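Long-range contacts in glutathione s-transferase I (Zea mays, PDB 1AXD), which catalyses the transfer of glutathione to electrophilic compounds and so contributes to herbicide detoxification in maize: residues M3-A8 and R16-L21; R48-Q53 and Y63-R68; V96-E101 and D164-S169; N110-Q115 and E133-L138. One frame throughout, in Å; residues are numbered along the deposited sequence.

Contact 1. Residues M3-A8 and R16-L21; sequences MKLYGA and RCATAL
The backbone bond from L21 N to C17 O, 3.0 Å, holds one turn apart the two helix residues between which the leucine of the first strand, L5, is received. L5 does most of the touching. Its CG stands anti to the backbone N (chi1 -178°), which carries the forked end across to the helix and spreads its two methyls over it. CD1 rests on C17 CB at 3.7 Å. CD2, also close to C17, reaches the tip of L21, lying 3.7 Å from L21 CD1, and passes the small side chain of A18, where the distance to A18 CB is 4.3 Å. The second methyl of L21 is met by M3, two residues earlier in the strand: the methionine runs out straight as far as SD and then bends, chi3 -111°, bringing M3 CE to 3.9 Å from L21 CD2. Across the contact the side chains meet through methyls and methylenes of buried residues. Strand 3-6 and the helical segment 16-21, part of helix 14-24, run nearly antiparallel, at 156°, with axes 10.2 Å apart, as expected for the first half of a beta-alpha-beta crossover; this one opens the thioredoxin-like domain that begins glutathione transferases. Around it, Y28 of strand 28-31 touches L5, A18 and L21, L57 of strand 56-59 lies against M3 and L5, and helix 67-78 packs alongside through S67, A74 and K77.

Contact 2. Residues R48-Q53 and Y63-R68; sequences RNPFGQ and YLFESR
F65, in the thioredoxin-like domain, packs its ring against a type I turn, N49 to G52, that carries an Asx turn at its start. Its CB lies 3.6 Å from N49 CG. The ring leaves with CG between the backbone N and the carbonyl carbon (chi1 52°), which turns it against the N49-G52 loop. CD2 is 3.4 Å from N49 OD1, held above the ring face toward the rim, while CD1 passes R48 O. Farther out, CE1 and CZ face P50, whose CD makes a CH-pi contact over that same face, 4.0 Å from the ring centroid. CE2 meets the edge of the F51 ring. N49 is fixed at both ends of its amide: OD1 accepts from F51 N, and ND2 donates to Q53 O at 2.8 Å. Beyond F65 the chain supplies E66 and S67, which bond the backbone of the bound peptide, as does Q53 NE2. At the other end of the contact, R48 CG comes to 3.3 Å from Y63 CE1.

Contact 3. Residues V96-E101 and D164-S169; sequences VWIEVE and DLNHVS
E101 lays its aliphatic part over one face of the H167 ring: CG stands almost above the centre, 3.8 Å from the centroid and 11° off the normal, and E101 CB is 3.5 Å from H167 NE2. With CG anti to the backbone N (chi1 173°) and a bend at chi2, the carboxylate passes beyond the imidazole to N166, where E101 OE1 lies 3.6 Å from N166 CB, the two flat groups at a right angle. N166 ND2 approaches I98 CG2 at 4.0 Å. The polar ends of E101 and H167 find partners in a second shell. E101 OE2 takes a salt bridge from R68 NH2 and a hydrogen bond with T106 OG1, while H167 NE2 pairs with Y145 OH. N166 and H167 occupy the middle of a type I turn, L165 to V168. D164 OD2 accepts from S161 N, consistent with the N-capping box of this family. The turn joins helices 162-165 and 168-174 beside helix 88-122, with helix 128-151 near H167 and helix 14-24 touching S169.

Contact 4. Residues N110-Q115 and E133-L138; sequences NPILFQ and ENLEKL
This is helix-on-helix packing in the all-helical part of the chain, where I112 of helix 88-122 enters the face of helix 128-151 formed by N134, L135 and L138. The two segments run roughly antiparallel, with axes 9.4 Å apart and a crossing angle of -141°. I112 CG1 lies 3.5 Å from N134 CB, the side chains lying alongside, pointing opposite ways. From there the extended end of I112 (chi2 178°) carries CD1 up to two leucines, 4.1 Å from L135 CD2 and 4.2 Å from L138 CD2. The pair belongs to the helical bundle that follows the thioredoxin-like domain in glutathione transferases, its two helices being consecutive in the chain. P111, at a kink where its nitrogen has no bond to the preceding turn, sets its ring crosswise against the N134 side chain and touches V130. At an exposed edge, K137 NZ forms a salt bridge at 3.1 Å with E133 OE2, one turn back, which offers its anti lone pair. Q115 OE1 accepts a hydrogen bond from D127 N.

Overall arrangement
From the N terminus, contact 1 closes a seven-residue loop between the first strand and the first helix. Contact 2 follows in series, folding the chain back across strand 56-59 so that a loop meets the last strand of the sheet, just ahead of helix 67-78. These two meet where C17 SG packs on S67 CA. Contact 3 spans 62 residues, returning helix 162-165 and helix 168-174 to helix 88-122, and contact 4 is nested inside that span, pairing helix 88-122 with helix 128-151. R16 joins the domains, its CB packing on S169 OG of contact 3. Contacts 2 and 3 both touch the second subunit; contact 4 does not.

Contact 1. Residues M3-A8 and R16-L21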
loop_
_atom_site.group_PDB
_atom_site.type_symbol
_atom_site.label_atom_id
_atom_site.label_comp_id
_atom_site.label_asym_id
_atom_site.label_seq_id
_atom_site.Cartn_x
_atom_site.Cartn_y
_atom_site.Cartn_z
ATOM N N MET A 3 -18.536 0.172 16.044
ATOM C CA MET A 3 -17.827 1.018 15.093
ATOM C C MET A 3 -18.699 1.087 13.865
ATOM O O MET A 3 -19.370 0.114 13.572
ATOM C CB MET A 3 -16.489 0.375 14.701
ATOM C CG MET A 3 -15.527 0.053 15.839
ATOM S SD MET A 3 -13.969 -0.677 15.201
ATOM C CE MET A 3 -14.086 -2.294 15.769
ATOM N N LYS A 4 -18.725 2.216 13.166
ATOM C CA LYS A 4 -19.539 2.320 11.955
ATOM C C LYS A 4 -18.644 2.258 10.762
ATOM O O LYS A 4 -17.742 3.073 10.655
ATOM C CB LYS A 4 -20.318 3.637 11.894
ATOM C CG LYS A 4 -20.915 4.124 13.199
ATOM C CD LYS A 4 -21.876 3.133 13.795
ATOM C CE LYS A 4 -22.294 3.576 15.185
ATOM N NZ LYS A 4 -23.020 2.485 15.897
ATOM N N LEU A 5 -18.871 1.289 9.881
ATOM C CA LEU A 5 -18.086 1.144 8.660
ATOM C C LEU A 5 -18.877 1.805 7.550
ATOM O O LEU A 5 -19.989 1.384 7.270
ATOM C CB LEU A 5 -17.834 -0.339 8.355
ATOM C CG LEU A 5 -16.985 -0.739 7.144
ATOM C CD1 LEU A 5 -15.540 -0.183 7.253
ATOM C CD2 LEU A 5 -16.957 -2.273 7.087
ATOM N N TYR A 6 -18.312 2.838 6.938
ATOM C CA TYR A 6 -18.993 3.572 5.890
ATOM C C TYR A 6 -18.719 3.098 4.506
ATOM O O TYR A 6 -17.561 3.006 4.120
ATOM C CB TYR A 6 -18.648 5.049 6.012
ATOM C CG TYR A 6 -19.152 5.666 7.291
ATOM C CD1 TYR A 6 -20.485 6.032 7.414
ATOM C CD2 TYR A 6 -18.298 5.897 8.372
ATOM C CE1 TYR A 6 -20.967 6.615 8.566
ATOM C CE2 TYR A 6 -18.772 6.482 9.542
ATOM C CZ TYR A 6 -20.114 6.841 9.623
ATOM O OH TYR A 6 -20.633 7.458 10.736
ATOM N N GLY A 7 -19.779 2.823 3.751
ATOM C CA GLY A 7 -19.631 2.371 2.382
ATOM C C GLY A 7 -20.681 1.353 1.993
ATOM O O GLY A 7 -21.250 0.700 2.850
ATOM N N ALA A 8 -20.931 1.226 0.693
ATOM C CA ALA A 8 -21.904 0.270 0.171
ATOM C C ALA A 8 -21.251 -1.091 0.043
ATOM O O ALA A 8 -20.225 -1.188 -0.601
ATOM C CB ALA A 8 -22.429 0.760 -1.190
ATOM N N ARG A 16 -13.112 -5.633 2.278
ATOM C CA ARG A 16 -11.782 -6.026 2.738
ATOM C C ARG A 16 -11.791 -5.706 4.239
ATOM O O ARG A 16 -11.328 -6.507 5.029
ATOM C CB ARG A 16 -10.688 -5.222 2.008
ATOM C CG ARG A 16 -9.267 -5.668 2.339
ATOM C CD ARG A 16 -8.212 -5.026 1.454
ATOM N NE ARG A 16 -8.378 -5.328 0.030
ATOM C CZ ARG A 16 -8.610 -4.409 -0.905
ATOM N NH1 ARG A 16 -8.709 -3.131 -0.576
ATOM N NH2 ARG A 16 -8.723 -4.758 -2.175
ATOM N N CYS A 17 -12.391 -4.575 4.606
ATOM C CA CYS A 17 -12.510 -4.138 5.991
ATOM C C CYS A 17 -13.441 -5.040 6.731
ATOM O O CYS A 17 -13.166 -5.357 7.878
ATOM C CB CYS A 17 -13.071 -2.717 6.054
ATOM S SG CYS A 17 -12.121 -1.493 5.176
ATOM N N ALA A 18 -14.563 -5.414 6.112
ATOM C CA ALA A 18 -15.539 -6.295 6.753
ATOM C C ALA A 18 -14.936 -7.612 7.069
ATOM O O ALA A 18 -15.262 -8.175 8.094
ATOM C CB ALA A 18 -16.793 -6.446 5.878
ATOM N N THR A 19 -14.013 -8.089 6.237
ATOM C CA THR A 19 -13.360 -9.371 6.478
ATOM C C THR A 19 -12.562 -9.346 7.759
ATOM O O THR A 19 -12.689 -10.253 8.560
ATOM C CB THR A 19 -12.389 -9.729 5.346
ATOM O OG1 THR A 19 -13.052 -9.589 4.089
ATOM C CG2 THR A 19 -11.893 -11.186 5.501
ATOM N N ALA A 20 -11.732 -8.323 7.941
ATOM C CA ALA A 20 -10.901 -8.207 9.133
ATOM C C ALA A 20 -11.717 -7.946 10.384
ATOM O O ALA A 20 -11.389 -8.476 11.437
ATOM C CB ALA A 20 -9.831 -7.119 8.918
ATOM N N LEU A 21 -12.780 -7.157 10.266
ATOM C CA LEU A 21 -13.614 -6.843 11.409
ATOM C C LEU A 21 -14.309 -8.079 11.864
ATOM O O LEU A 21 -14.387 -8.322 13.058
ATOM C CB LEU A 21 -14.599 -5.742 11.031
ATOM C CG LEU A 21 -13.959 -4.351 10.826
ATOM C CD1 LEU A 21 -14.842 -3.446 9.945
ATOM C CD2 LEU A 21 -13.701 -3.672 12.173
#

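Contact 2. Residues R48-Q53 and Y63-R68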
loop_
_atom_site.group_PDB
_atom_site.type_symbol
_atom_site.label_atom_id
_atom_site.label_comp_id
_atom_site.label_asym_id
_atom_site.label_seq_id
_atom_site.Cartn_x
_atom_site.Cartn_y
_atom_site.Cartn_z
ATOM N N ARG A 48 -14.953 12.531 7.646
ATOM C CA ARG A 48 -14.531 11.144 7.869
ATOM C C ARG A 48 -13.415 10.841 6.891
ATOM O O ARG A 48 -12.386 10.348 7.304
ATOM C CB ARG A 48 -15.698 10.183 7.663
ATOM C CG ARG A 48 -16.942 10.570 8.430
ATOM C CD ARG A 48 -18.061 9.639 8.082
ATOM N NE ARG A 48 -19.366 10.136 8.498
ATOM C CZ ARG A 48 -20.424 10.183 7.694
ATOM N NH1 ARG A 48 -20.330 9.774 6.437
ATOM N NH2 ARG A 48 -21.586 10.617 8.150
ATOM N N ASN A 49 -13.611 11.161 5.614
ATOM C CA ASN A 49 -12.580 10.946 4.603
ATOM C C ASN A 49 -12.421 12.252 3.808
ATOM O O ASN A 49 -13.299 12.591 3.018
ATOM C CB ASN A 49 -12.959 9.784 3.677
ATOM C CG ASN A 49 -11.794 9.309 2.804
ATOM O OD1 ASN A 49 -10.784 9.974 2.672
ATOM N ND2 ASN A 49 -11.955 8.146 2.204
ATOM N N PRO A 50 -11.328 13.006 4.041
ATOM C CA PRO A 50 -11.103 14.268 3.327
ATOM C C PRO A 50 -10.972 14.101 1.862
ATOM O O PRO A 50 -11.103 15.074 1.144
ATOM C CB PRO A 50 -9.811 14.795 3.948
ATOM C CG PRO A 50 -9.110 13.547 4.423
ATOM C CD PRO A 50 -10.246 12.758 5.011
ATOM N N PHE A 51 -10.687 12.887 1.404
ATOM C CA PHE A 51 -10.548 12.623 -0.024
ATOM C C PHE A 51 -11.870 12.148 -0.626
ATOM O O PHE A 51 -11.871 11.601 -1.711
ATOM C CB PHE A 51 -9.429 11.611 -0.278
ATOM C CG PHE A 51 -8.049 12.103 0.103
ATOM C CD1 PHE A 51 -7.325 12.925 -0.752
ATOM C CD2 PHE A 51 -7.458 11.713 1.302
ATOM C CE1 PHE A 51 -6.031 13.350 -0.418
ATOM C CE2 PHE A 51 -6.169 12.133 1.639
ATOM C CZ PHE A 51 -5.454 12.953 0.776
ATOM N N GLY A 52 -12.957 12.294 0.128
ATOM C CA GLY A 52 -14.284 11.931 -0.340
ATOM C C GLY A 52 -14.530 10.579 -0.974
ATOM O O GLY A 52 -15.086 10.493 -2.062
ATOM N N GLN A 53 -14.179 9.509 -0.274
ATOM C CA GLN A 53 -14.416 8.179 -0.811
ATOM C C GLN A 53 -14.632 7.184 0.269
ATOM O O GLN A 53 -14.542 7.544 1.434
ATOM C CB GLN A 53 -13.285 7.754 -1.756
ATOM C CG GLN A 53 -11.899 7.754 -1.156
ATOM C CD GLN A 53 -10.793 7.621 -2.197
ATOM O OE1 GLN A 53 -9.658 7.352 -1.852
ATOM N NE2 GLN A 53 -11.122 7.809 -3.468
ATOM N N TYR A 63 -11.666 8.805 13.501
ATOM C CA TYR A 63 -12.042 8.637 12.097
ATOM C C TYR A 63 -10.898 8.041 11.328
ATOM O O TYR A 63 -9.774 8.485 11.493
ATOM C CB TYR A 63 -12.450 9.982 11.481
ATOM C CG TYR A 63 -13.867 10.392 11.795
ATOM C CD1 TYR A 63 -14.938 9.636 11.345
ATOM C CD2 TYR A 63 -14.139 11.529 12.540
ATOM C CE1 TYR A 63 -16.242 9.999 11.628
ATOM C CE2 TYR A 63 -15.449 11.902 12.833
ATOM C CZ TYR A 63 -16.495 11.130 12.375
ATOM O OH TYR A 63 -17.801 11.464 12.666
ATOM N N LEU A 64 -11.166 7.031 10.511
ATOM C CA LEU A 64 -10.115 6.388 9.727
ATOM C C LEU A 64 -10.556 6.150 8.316
ATOM O O LEU A 64 -11.752 6.038 8.068
ATOM C CB LEU A 64 -9.713 5.048 10.347
ATOM C CG LEU A 64 -9.115 5.036 11.753
ATOM C CD1 LEU A 64 -9.119 3.615 12.290
ATOM C CD2 LEU A 64 -7.695 5.577 11.730
ATOM N N PHE A 65 -9.596 6.094 7.398
ATOM C CA PHE A 65 -9.870 5.826 5.997
ATOM C C PHE A 65 -8.724 5.060 5.405
ATOM O O PHE A 65 -7.685 4.981 6.038
ATOM C CB PHE A 65 -10.215 7.094 5.204
ATOM C CG PHE A 65 -9.227 8.203 5.349
ATOM C CD1 PHE A 65 -9.262 9.042 6.457
ATOM C CD2 PHE A 65 -8.297 8.454 4.345
ATOM C CE1 PHE A 65 -8.390 10.122 6.561
ATOM C CE2 PHE A 65 -7.412 9.538 4.436
ATOM C CZ PHE A 65 -7.461 10.371 5.544
ATOM N N GLU A 66 -8.919 4.530 4.196
ATOM C CA GLU A 66 -7.965 3.677 3.482
ATOM C C GLU A 66 -8.189 2.299 4.045
ATOM O O GLU A 66 -7.871 2.062 5.196
ATOM C CB GLU A 66 -6.507 4.127 3.653
ATOM C CG GLU A 66 -6.069 5.218 2.686
ATOM C CD GLU A 66 -6.046 4.760 1.235
ATOM O OE1 GLU A 66 -5.889 3.549 0.976
ATOM O OE2 GLU A 66 -6.169 5.614 0.338
ATOM N N SER A 67 -8.779 1.416 3.246
ATOM C CA SER A 67 -9.106 0.066 3.669
ATOM C C SER A 67 -8.044 -0.670 4.440
ATOM O O SER A 67 -8.324 -1.127 5.539
ATOM C CB SER A 67 -9.609 -0.761 2.475
ATOM O OG SER A 67 -8.647 -0.854 1.439
ATOM N N ARG A 68 -6.824 -0.749 3.927
ATOM C CA ARG A 68 -5.791 -1.483 4.643
ATOM C C ARG A 68 -5.421 -0.877 5.970
ATOM O O ARG A 68 -5.057 -1.611 6.876
ATOM C CB ARG A 68 -4.588 -1.722 3.747
ATOM C CG ARG A 68 -4.971 -2.556 2.531
ATOM C CD ARG A 68 -3.953 -2.492 1.403
ATOM N NE ARG A 68 -4.462 -3.122 0.185
ATOM C CZ ARG A 68 -5.144 -2.491 -0.768
ATOM N NH1 ARG A 68 -5.401 -1.201 -0.655
ATOM N NH2 ARG A 68 -5.571 -3.156 -1.840
HETATM O O HOH W 1 -6.886 5.469 -2.769
#

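Contact 3. Residues V96-E101 and D164-S169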
loop_
_atom_site.group_PDB
_atom_site.type_symbol
_atom_site.label_atom_id
_atom_site.label_comp_id
_atom_site.label_asym_id
_atom_site.label_seq_id
_atom_site.Cartn_x
_atom_site.Cartn_y
_atom_site.Cartn_z
ATOM N N VAL A 96 5.270 -7.551 4.574
ATOM C CA VAL A 96 5.734 -7.868 3.224
ATOM C C VAL A 96 4.608 -8.355 2.367
ATOM O O VAL A 96 4.464 -7.905 1.239
ATOM C CB VAL A 96 6.841 -8.956 3.219
ATOM C CG1 VAL A 96 7.084 -9.461 1.785
ATOM C CG2 VAL A 96 8.157 -8.408 3.807
ATOM N N TRP A 97 3.784 -9.247 2.899
ATOM C CA TRP A 97 2.692 -9.787 2.116
ATOM C C TRP A 97 1.477 -8.920 2.057
ATOM O O TRP A 97 0.684 -9.074 1.144
ATOM C CB TRP A 97 2.414 -11.246 2.511
ATOM C CG TRP A 97 3.558 -12.143 2.097
ATOM C CD1 TRP A 97 4.712 -12.394 2.807
ATOM C CD2 TRP A 97 3.738 -12.765 0.813
ATOM N NE1 TRP A 97 5.601 -13.107 2.029
ATOM C CE2 TRP A 97 5.034 -13.345 0.803
ATOM C CE3 TRP A 97 2.940 -12.872 -0.337
ATOM C CZ2 TRP A 97 5.549 -14.019 -0.317
ATOM C CZ3 TRP A 97 3.455 -13.546 -1.460
ATOM C CH2 TRP A 97 4.749 -14.107 -1.436
ATOM N N ILE A 98 1.326 -7.996 2.999
ATOM C CA ILE A 98 0.199 -7.064 2.969
ATOM C C ILE A 98 0.486 -6.123 1.795
ATOM O O ILE A 98 -0.436 -5.686 1.135
ATOM C CB ILE A 98 0.080 -6.260 4.307
ATOM C CG1 ILE A 98 -0.641 -7.096 5.364
ATOM C CG2 ILE A 98 -0.695 -4.937 4.107
ATOM C CD1 ILE A 98 -0.761 -6.405 6.705
ATOM N N GLU A 99 1.758 -5.859 1.519
ATOM C CA GLU A 99 2.136 -4.984 0.421
ATOM C C GLU A 99 2.042 -5.683 -0.903
ATOM O O GLU A 99 1.673 -5.056 -1.881
ATOM C CB GLU A 99 3.547 -4.436 0.635
ATOM C CG GLU A 99 3.679 -3.373 1.715
ATOM C CD GLU A 99 2.895 -2.116 1.396
ATOM O OE1 GLU A 99 3.204 -1.458 0.381
ATOM O OE2 GLU A 99 1.967 -1.785 2.164
ATOM N N VAL A 100 2.373 -6.968 -0.950
ATOM C CA VAL A 100 2.291 -7.735 -2.195
ATOM C C VAL A 100 0.855 -7.794 -2.692
ATOM O O VAL A 100 0.633 -7.634 -3.880
ATOM C CB VAL A 100 2.829 -9.174 -2.020
ATOM C CG1 VAL A 100 2.559 -10.000 -3.291
ATOM C CG2 VAL A 100 4.343 -9.140 -1.705
ATOM N N GLU A 101 -0.106 -8.025 -1.797
ATOM C CA GLU A 101 -1.519 -8.075 -2.171
ATOM C C GLU A 101 -1.906 -6.847 -2.909
ATOM O O GLU A 101 -2.518 -6.939 -3.960
ATOM C CB GLU A 101 -2.388 -8.177 -0.921
ATOM C CG GLU A 101 -3.879 -8.055 -1.179
ATOM C CD GLU A 101 -4.431 -6.668 -0.871
ATOM O OE1 GLU A 101 -4.181 -6.145 0.244
ATOM O OE2 GLU A 101 -5.128 -6.105 -1.742
ATOM N N ASP A 164 -3.320 -12.693 4.640
ATOM C CA ASP A 164 -4.257 -13.636 4.037
ATOM C C ASP A 164 -5.634 -13.102 3.858
ATOM O O ASP A 164 -6.134 -13.148 2.752
ATOM C CB ASP A 164 -4.293 -14.923 4.841
ATOM C CG ASP A 164 -2.938 -15.558 4.951
ATOM O OD1 ASP A 164 -2.556 -16.318 4.037
ATOM O OD2 ASP A 164 -2.227 -15.267 5.934
ATOM N N LEU A 165 -6.238 -12.574 4.926
ATOM C CA LEU A 165 -7.596 -12.012 4.882
ATOM C C LEU A 165 -7.720 -10.889 3.889
ATOM O O LEU A 165 -8.769 -10.739 3.282
ATOM C CB LEU A 165 -8.027 -11.473 6.256
ATOM C CG LEU A 165 -8.207 -12.315 7.524
ATOM C CD1 LEU A 165 -8.643 -13.739 7.153
ATOM C CD2 LEU A 165 -6.924 -12.353 8.322
ATOM N N ASN A 166 -6.657 -10.111 3.714
ATOM C CA ASN A 166 -6.671 -8.982 2.788
ATOM C C ASN A 166 -6.898 -9.363 1.333
ATOM O O ASN A 166 -7.115 -8.484 0.515
ATOM C CB ASN A 166 -5.376 -8.176 2.929
ATOM C CG ASN A 166 -5.411 -7.184 4.089
ATOM O OD1 ASN A 166 -6.303 -7.220 4.920
ATOM N ND2 ASN A 166 -4.430 -6.282 4.129
ATOM N N HIS A 167 -6.818 -10.657 1.014
ATOM C CA HIS A 167 -7.018 -11.161 -0.352
ATOM C C HIS A 167 -8.418 -11.681 -0.591
ATOM O O HIS A 167 -8.743 -11.961 -1.724
ATOM C CB HIS A 167 -6.099 -12.352 -0.628
ATOM C CG HIS A 167 -4.650 -12.013 -0.787
ATOM N ND1 HIS A 167 -3.772 -11.963 0.276
ATOM C CD2 HIS A 167 -3.905 -11.799 -1.897
ATOM C CE1 HIS A 167 -2.551 -11.733 -0.173
ATOM N NE2 HIS A 167 -2.604 -11.630 -1.488
ATOM N N VAL A 168 -9.248 -11.836 0.435
ATOM C CA VAL A 168 -10.548 -12.420 0.178
ATOM C C VAL A 168 -11.525 -11.656 -0.639
ATOM O O VAL A 168 -11.983 -12.206 -1.631
ATOM C CB VAL A 168 -11.217 -13.065 1.446
ATOM C CG1 VAL A 168 -10.172 -13.774 2.315
ATOM C CG2 VAL A 168 -12.026 -12.068 2.235
ATOM N N SER A 169 -11.799 -10.390 -0.301
ATOM C CA SER A 169 -12.785 -9.577 -1.031
ATOM C C SER A 169 -12.619 -9.549 -2.543
ATOM O O SER A 169 -13.619 -9.580 -3.243
ATOM C CB SER A 169 -12.863 -8.155 -0.472
ATOM O OG SER A 169 -11.627 -7.489 -0.623
#

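Contact 4. Residues N110-Q115 and E133-L138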
loop_
_atom_site.group_PDB
_atom_site.type_symbol
_atom_site.label_atom_id
_atom_site.label_comp_id
_atom_site.label_asym_id
_atom_site.label_seq_id
_atom_site.Cartn_x
_atom_site.Cartn_y
_atom_site.Cartn_z
ATOM N N ASN A 110 -7.542 -6.137 -10.494
ATOM C CA ASN A 110 -8.399 -4.967 -10.714
ATOM C C ASN A 110 -8.883 -4.743 -12.136
ATOM O O ASN A 110 -10.071 -4.576 -12.350
ATOM C CB ASN A 110 -7.711 -3.712 -10.198
ATOM C CG ASN A 110 -8.624 -2.870 -9.358
ATOM O OD1 ASN A 110 -8.609 -2.959 -8.138
ATOM N ND2 ASN A 110 -9.447 -2.058 -10.010
ATOM N N PRO A 111 -7.978 -4.716 -13.120
ATOM C CA PRO A 111 -8.455 -4.506 -14.489
ATOM C C PRO A 111 -9.432 -5.572 -14.855
ATOM O O PRO A 111 -10.477 -5.275 -15.403
ATOM C CB PRO A 111 -7.179 -4.654 -15.308
ATOM C CG PRO A 111 -6.132 -4.142 -14.386
ATOM C CD PRO A 111 -6.508 -4.786 -13.081
ATOM N N ILE A 112 -9.099 -6.807 -14.501
ATOM C CA ILE A 112 -9.908 -7.973 -14.790
ATOM C C ILE A 112 -11.297 -7.907 -14.188
ATOM O O ILE A 112 -12.271 -7.959 -14.924
ATOM C CB ILE A 112 -9.157 -9.253 -14.331
ATOM C CG1 ILE A 112 -7.842 -9.374 -15.105
ATOM C CG2 ILE A 112 -10.016 -10.522 -14.555
ATOM C CD1 ILE A 112 -7.000 -10.563 -14.697
ATOM N N LEU A 113 -11.391 -7.752 -12.876
ATOM C CA LEU A 113 -12.681 -7.698 -12.209
ATOM C C LEU A 113 -13.600 -6.670 -12.783
ATOM O O LEU A 113 -14.792 -6.873 -12.778
ATOM C CB LEU A 113 -12.489 -7.506 -10.704
ATOM C CG LEU A 113 -11.693 -8.629 -10.030
ATOM C CD1 LEU A 113 -11.802 -8.513 -8.512
ATOM C CD2 LEU A 113 -12.237 -10.010 -10.478
ATOM N N PHE A 114 -13.059 -5.589 -13.324
ATOM C CA PHE A 114 -13.877 -4.538 -13.921
ATOM C C PHE A 114 -14.449 -4.964 -15.280
ATOM O O PHE A 114 -15.650 -4.864 -15.488
ATOM C CB PHE A 114 -13.043 -3.260 -14.066
ATOM C CG PHE A 114 -13.684 -2.203 -14.924
ATOM C CD1 PHE A 114 -14.871 -1.576 -14.525
ATOM C CD2 PHE A 114 -13.097 -1.823 -16.135
ATOM C CE1 PHE A 114 -15.464 -0.590 -15.315
ATOM C CE2 PHE A 114 -13.681 -0.833 -16.941
ATOM C CZ PHE A 114 -14.868 -0.216 -16.528
ATOM N N GLN A 115 -13.592 -5.429 -16.185
ATOM C CA GLN A 115 -14.015 -5.853 -17.516
ATOM C C GLN A 115 -14.973 -6.981 -17.449
ATOM O O GLN A 115 -16.045 -6.898 -18.024
ATOM C CB GLN A 115 -12.801 -6.280 -18.345
ATOM C CG GLN A 115 -11.831 -5.165 -18.641
ATOM C CD GLN A 115 -12.461 -4.067 -19.458
ATOM O OE1 GLN A 115 -13.226 -4.326 -20.362
ATOM N NE2 GLN A 115 -12.133 -2.833 -19.138
ATOM N N GLU A 133 -4.257 -9.736 -21.306
ATOM C CA GLU A 133 -2.941 -9.319 -20.842
ATOM C C GLU A 133 -2.827 -9.294 -19.362
ATOM O O GLU A 133 -1.776 -9.630 -18.839
ATOM C CB GLU A 133 -2.522 -7.978 -21.448
ATOM C CG GLU A 133 -3.338 -6.785 -21.034
ATOM C CD GLU A 133 -2.738 -5.493 -21.552
ATOM O OE1 GLU A 133 -2.936 -5.191 -22.751
ATOM O OE2 GLU A 133 -2.059 -4.792 -20.765
ATOM N N ASN A 134 -3.890 -8.926 -18.666
ATOM C CA ASN A 134 -3.833 -8.914 -17.217
ATOM C C ASN A 134 -3.805 -10.296 -16.672
ATOM O O ASN A 134 -3.265 -10.499 -15.598
ATOM C CB ASN A 134 -4.979 -8.104 -16.639
ATOM C CG ASN A 134 -4.698 -6.629 -16.676
ATOM O OD1 ASN A 134 -5.346 -5.882 -17.383
ATOM N ND2 ASN A 134 -3.696 -6.207 -15.926
ATOM N N LEU A 135 -4.358 -11.256 -17.405
ATOM C CA LEU A 135 -4.338 -12.647 -16.965
ATOM C C LEU A 135 -2.933 -13.131 -17.008
ATOM O O LEU A 135 -2.583 -14.019 -16.254
ATOM C CB LEU A 135 -5.235 -13.537 -17.831
ATOM C CG LEU A 135 -6.681 -13.737 -17.357
ATOM C CD1 LEU A 135 -7.460 -14.517 -18.423
ATOM C CD2 LEU A 135 -6.727 -14.488 -16.007
ATOM N N GLU A 136 -2.114 -12.557 -17.880
ATOM C CA GLU A 136 -0.721 -12.963 -17.946
ATOM C C GLU A 136 -0.013 -12.389 -16.774
ATOM O O GLU A 136 0.682 -13.105 -16.081
ATOM C CB GLU A 136 -0.073 -12.512 -19.252
ATOM C CG GLU A 136 -0.625 -13.239 -20.460
ATOM C CD GLU A 136 0.451 -13.646 -21.451
ATOM O OE1 GLU A 136 1.488 -14.201 -21.017
ATOM O OE2 GLU A 136 0.250 -13.426 -22.666
ATOM N N LYS A 137 -0.241 -11.115 -16.500
ATOM C CA LYS A 137 0.396 -10.466 -15.367
ATOM C C LYS A 137 0.093 -11.231 -14.097
ATOM O O LYS A 137 1.008 -11.599 -13.383
ATOM C CB LYS A 137 -0.066 -9.004 -15.283
ATOM C CG LYS A 137 0.280 -8.216 -16.547
ATOM C CD LYS A 137 -0.227 -6.775 -16.524
ATOM C CE LYS A 137 0.071 -6.056 -17.850
ATOM N NZ LYS A 137 -0.648 -4.749 -17.979
ATOM N N LEU A 138 -1.176 -11.527 -13.864
ATOM C CA LEU A 138 -1.611 -12.266 -12.682
ATOM C C LEU A 138 -0.982 -13.640 -12.633
ATOM O O LEU A 138 -0.604 -14.098 -11.562
ATOM C CB LEU A 138 -3.134 -12.409 -12.709
ATOM C CG LEU A 138 -3.821 -13.160 -11.578
ATOM C CD1 LEU A 138 -3.528 -12.455 -10.236
ATOM C CD2 LEU A 138 -5.336 -13.202 -11.860
#